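Local coordinates for sensor protein (Haloarcula marismortui ATCC 43049, PDB 3BWL), which probably autophosphorylates on a histidine at the expense of ATP as a phosphorelay sensor kinase, this piece being a PAS domain that holds an indole-3-carbaldehyde, at residues 21-33 with 40-52. Sequence-based numbering, arbitrary orientation. Where two conformers were deposited one is given.
Sequences ALFENSPDMIDVL and CEVNQRFCAELGY. With I3A (1H-indole-3-carbaldehyde), chain F.
N43 bonds through both ends of its amide to segment 21-33 at the start of a PAS fold, where helix 2-25 runs into the first beta hairpin (29-33 with 39-42) and on to helix 44-50. Its ND2 gives a nearly straight bond to F23 O (2.9 Å), which lies in the amide plane, and a weak one to D28 O. OD1 accepts from I30 N at 3.0 Å and, as N-cap of helix 44-50, from F46 N; the two donors come from opposite faces of the carboxamide plane. With chi1 at 75°, CG stands between backbone N and carbonyl carbon, which lets one amide serve both the helix start and the strand. Beside it E24 OE1 accepts from Q44 N (2.8 Å), a bent bond that adds a carboxylate at the same helix end. R45 folds back at chi2 and chi3 to lay its guanidinium edge on the chain leaving helix 2-25: NE donates to S26 O (2.9 Å) and NH2 to N25 O (2.9 Å), both carbonyl oxygens near the guanidinium plane. Strands 29-33 and 40-42 pair antiparallel through V32 N to E41 O, and N43 N just past the second strand gives to I30 O; C40 and E41 both face V32 in a classic beta bulge. E41, a magnesium ligand in a structure of this protein, salt-bridges R18 of the second subunit. D31 projects from the opposite face to V32 into the indole-carbaldehyde pocket, with OD2 2.7 Å from the ligand's aldehyde O. Packing finishes the contact: F23 takes N43 CB over one ring face, while selenomethionine M29, bent at chi3, sets CE against L50 CG (3.6 Å) and over the F46 ring, 3.5 Å from CD1.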
# COMPACT_ATOMS: atom_id res chain seq x y z
N ALA A 21 4.69 4.53 -8.18
CA ALA A 21 3.37 4.23 -8.76
C ALA A 21 2.52 3.27 -7.90
O ALA A 21 1.31 3.46 -7.81
CB ALA A 21 3.53 3.68 -10.15
N LEU A 22 3.15 2.30 -7.26
CA LEU A 22 2.44 1.41 -6.34
C LEU A 22 1.85 2.24 -5.18
O LEU A 22 0.68 2.05 -4.78
CB LEU A 22 3.36 0.30 -5.82
CG LEU A 22 3.89 -0.63 -6.93
CD1 LEU A 22 4.62 -1.81 -6.34
CD2 LEU A 22 2.75 -1.12 -7.80
N PHE A 23 2.65 3.16 -4.63
CA PHE A 23 2.18 4.02 -3.54
C PHE A 23 1.00 4.89 -4.00
O PHE A 23 -0.06 4.94 -3.32
CB PHE A 23 3.35 4.89 -3.03
CG PHE A 23 2.99 5.77 -1.88
CD1 PHE A 23 2.90 5.23 -0.58
CD2 PHE A 23 2.83 7.14 -2.06
CE1 PHE A 23 2.61 6.06 0.51
CE2 PHE A 23 2.54 7.98 -0.95
CZ PHE A 23 2.44 7.44 0.30
N GLU A 24 1.16 5.57 -5.13
CA GLU A 24 0.15 6.55 -5.53
C GLU A 24 -1.16 5.89 -6.00
O GLU A 24 -2.27 6.44 -5.82
CB GLU A 24 0.72 7.48 -6.62
CG GLU A 24 1.98 8.26 -6.20
CD GLU A 24 1.78 9.21 -4.99
OE1 GLU A 24 0.65 9.44 -4.56
OE2 GLU A 24 2.80 9.75 -4.46
N ASN A 25 -1.02 4.71 -6.62
CA ASN A 25 -2.16 4.00 -7.22
C ASN A 25 -2.87 3.07 -6.24
O ASN A 25 -3.94 2.53 -6.57
CB ASN A 25 -1.72 3.21 -8.48
CG ASN A 25 -1.53 4.11 -9.67
OD1 ASN A 25 -2.49 4.51 -10.29
ND2 ASN A 25 -0.29 4.42 -9.98
N SER A 26 -2.26 2.84 -5.06
CA SER A 26 -2.91 1.99 -4.03
C SER A 26 -4.46 2.17 -4.05
O SER A 26 -4.93 3.28 -3.97
CB SER A 26 -2.38 2.36 -2.64
OG SER A 26 -3.06 1.57 -1.68
N PRO A 27 -5.25 1.08 -4.17
CA PRO A 27 -6.72 1.26 -4.20
C PRO A 27 -7.24 1.78 -2.86
O PRO A 27 -8.33 2.34 -2.79
CB PRO A 27 -7.27 -0.12 -4.53
CG PRO A 27 -6.15 -1.08 -4.17
CD PRO A 27 -4.86 -0.32 -4.42
N ASP A 28 -6.44 1.58 -1.79
CA ASP A 28 -6.77 2.11 -0.46
C ASP A 28 -5.95 3.36 -0.16
O ASP A 28 -4.87 3.58 -0.72
CB ASP A 28 -6.53 1.06 0.63
CG ASP A 28 -7.48 -0.12 0.54
OD1 ASP A 28 -8.69 0.06 0.32
OD2 ASP A 28 -7.00 -1.26 0.68
N MSE A 29 -6.52 4.23 0.66
CA MSE A 29 -5.88 5.51 1.01
C MSE A 29 -4.70 5.24 1.93
O MSE A 29 -4.78 4.33 2.79
CB MSE A 29 -6.89 6.38 1.76
CG MSE A 29 -8.17 6.60 0.96
SE MSE A 29 -9.61 7.27 2.04
CE MSE A 29 -8.83 8.91 2.66
N ILE A 30 -3.61 6.01 1.76
CA ILE A 30 -2.44 5.90 2.63
C ILE A 30 -2.05 7.27 3.20
O ILE A 30 -1.98 8.26 2.47
CB ILE A 30 -1.24 5.38 1.84
CG1 ILE A 30 -1.58 4.04 1.18
CG2 ILE A 30 0.00 5.25 2.81
CD1 ILE A 30 -0.41 3.46 0.28
N ASP A 31 -1.81 7.34 4.51
CA ASP A 31 -1.21 8.54 5.06
C ASP A 31 -0.14 8.09 6.04
O ASP A 31 -0.18 6.94 6.56
CB ASP A 31 -2.25 9.45 5.76
CG ASP A 31 -2.94 8.77 6.94
OD1 ASP A 31 -3.99 8.11 6.76
OD2 ASP A 31 -2.44 8.95 8.10
N VAL A 32 0.84 8.97 6.22
CA VAL A 32 1.94 8.79 7.18
C VAL A 32 1.84 9.91 8.21
O VAL A 32 1.74 11.09 7.83
CB VAL A 32 3.34 8.83 6.46
CG1 VAL A 32 4.46 8.62 7.47
CG2 VAL A 32 3.39 7.73 5.39
N LEU A 33 1.87 9.54 9.49
CA LEU A 33 1.72 10.51 10.60
C LEU A 33 2.97 10.52 11.44
O LEU A 33 3.69 9.53 11.53
CB LEU A 33 0.54 10.15 11.53
CG LEU A 33 -0.82 9.93 10.89
CD1 LEU A 33 -1.81 9.63 12.04
CD2 LEU A 33 -1.23 11.18 10.05
N CYS A 40 2.36 13.70 7.54
CA CYS A 40 3.67 13.92 6.95
C CYS A 40 3.69 13.60 5.44
O CYS A 40 4.43 14.22 4.67
CB CYS A 40 4.69 13.04 7.65
SG CYS A 40 4.99 13.55 9.34
N GLU A 41 2.92 12.60 5.03
CA GLU A 41 2.86 12.21 3.64
C GLU A 41 1.47 11.60 3.45
O GLU A 41 0.92 11.01 4.39
CB GLU A 41 3.89 11.13 3.32
CG GLU A 41 4.14 10.84 1.84
CD GLU A 41 5.47 10.12 1.60
OE1 GLU A 41 6.06 9.57 2.57
OE2 GLU A 41 5.93 10.13 0.44
N VAL A 42 0.97 11.71 2.22
CA VAL A 42 -0.30 11.11 1.79
C VAL A 42 -0.14 10.66 0.34
O VAL A 42 0.64 11.27 -0.42
CB VAL A 42 -1.51 12.09 1.83
CG1 VAL A 42 -1.97 12.38 3.28
CG2 VAL A 42 -1.21 13.42 1.10
N ASN A 43 -0.84 9.58 -0.04
CA ASN A 43 -0.85 9.19 -1.44
C ASN A 43 -1.98 9.89 -2.20
O ASN A 43 -2.81 10.58 -1.62
CB ASN A 43 -0.87 7.65 -1.63
CG ASN A 43 -2.25 7.01 -1.35
OD1 ASN A 43 -3.13 7.60 -0.68
ND2 ASN A 43 -2.44 5.80 -1.86
N GLN A 44 -1.94 9.78 -3.52
CA GLN A 44 -2.94 10.47 -4.35
C GLN A 44 -4.34 9.95 -4.04
O GLN A 44 -5.30 10.72 -4.04
CB GLN A 44 -2.62 10.37 -5.85
CG GLN A 44 -3.75 10.94 -6.75
CD GLN A 44 -3.84 12.46 -6.72
OE1 GLN A 44 -2.92 13.16 -7.15
NE2 GLN A 44 -4.97 12.98 -6.23
N ARG A 45 -4.44 8.64 -3.71
CA ARG A 45 -5.74 8.04 -3.38
C ARG A 45 -6.40 8.79 -2.17
O ARG A 45 -7.59 9.06 -2.19
CB ARG A 45 -5.60 6.54 -3.10
CG ARG A 45 -6.97 5.82 -2.98
CD ARG A 45 -7.72 5.71 -4.28
NE ARG A 45 -6.99 4.82 -5.20
CZ ARG A 45 -7.34 4.51 -6.45
NH1 ARG A 45 -8.43 5.01 -7.00
NH2 ARG A 45 -6.58 3.67 -7.17
N PHE A 46 -5.62 9.06 -1.14
CA PHE A 46 -6.12 9.80 0.03
C PHE A 46 -6.73 11.13 -0.40
O PHE A 46 -7.86 11.44 -0.03
CB PHE A 46 -4.97 10.01 1.02
CG PHE A 46 -5.39 10.66 2.31
CD1 PHE A 46 -5.57 9.89 3.44
CD2 PHE A 46 -5.61 12.03 2.37
CE1 PHE A 46 -5.97 10.46 4.66
CE2 PHE A 46 -6.02 12.64 3.57
CZ PHE A 46 -6.17 11.86 4.72
N CYS A 47 -5.96 11.91 -1.18
CA CYS A 47 -6.38 13.24 -1.62
C CYS A 47 -7.63 13.16 -2.52
O CYS A 47 -8.63 13.92 -2.32
CB CYS A 47 -5.22 13.91 -2.36
SG CYS A 47 -3.84 14.22 -1.29
N ALA A 48 -7.58 12.27 -3.50
CA ALA A 48 -8.68 12.08 -4.43
C ALA A 48 -9.97 11.66 -3.74
O ALA A 48 -11.02 12.23 -3.99
CB ALA A 48 -8.32 11.07 -5.48
N GLU A 49 -9.89 10.65 -2.88
CA GLU A 49 -11.08 10.12 -2.17
C GLU A 49 -11.72 11.21 -1.30
O GLU A 49 -12.95 11.31 -1.26
CB GLU A 49 -10.71 8.91 -1.32
CG GLU A 49 -10.35 7.61 -2.16
CD GLU A 49 -11.55 6.75 -2.52
OE1 GLU A 49 -12.66 7.29 -2.75
OE2 GLU A 49 -11.40 5.51 -2.53
N LEU A 50 -10.92 12.05 -0.67
CA LEU A 50 -11.46 13.12 0.21
C LEU A 50 -11.73 14.45 -0.49
O LEU A 50 -12.35 15.32 0.09
CB LEU A 50 -10.55 13.31 1.44
CG LEU A 50 -10.47 12.06 2.32
CD1 LEU A 50 -9.74 12.42 3.61
CD2 LEU A 50 -11.85 11.49 2.64
N GLY A 51 -11.30 14.57 -1.75
CA GLY A 51 -11.49 15.79 -2.57
C GLY A 51 -10.55 16.95 -2.27
O GLY A 51 -10.86 18.11 -2.58
N TYR A 52 -9.42 16.67 -1.65
CA TYR A 52 -8.45 17.73 -1.32
C TYR A 52 -7.21 17.65 -2.18
O TYR A 52 -6.86 16.57 -2.67
CB TYR A 52 -7.98 17.55 0.13
CG TYR A 52 -9.01 17.97 1.13
CD1 TYR A 52 -9.25 19.31 1.36
CD2 TYR A 52 -9.76 17.01 1.83
CE1 TYR A 52 -10.17 19.71 2.26
CE2 TYR A 52 -10.71 17.41 2.75
CZ TYR A 52 -10.89 18.77 2.95
OH TYR A 52 -11.81 19.24 3.82
O I3A F . -3.96 7.79 10.03
C3' I3A F . -5.16 7.86 9.77
C3 I3A F . -6.17 7.90 10.88
C2 I3A F . -7.55 8.07 10.59
N I3A F . -8.12 8.09 11.84
C8 I3A F . -7.19 7.98 12.84
C9 I3A F . -5.92 7.88 12.27
C4 I3A F . -4.78 7.73 13.09
C5 I3A F . -4.93 7.72 14.50
C6 I3A F . -6.21 7.86 15.07
C7 I3A F . -7.34 7.98 14.23
O HOH W 1 2.20 11.33 -2.73
O HOH W 2 -5.53 4.07 -10.33
O HOH W 3 -9.79 4.09 -0.97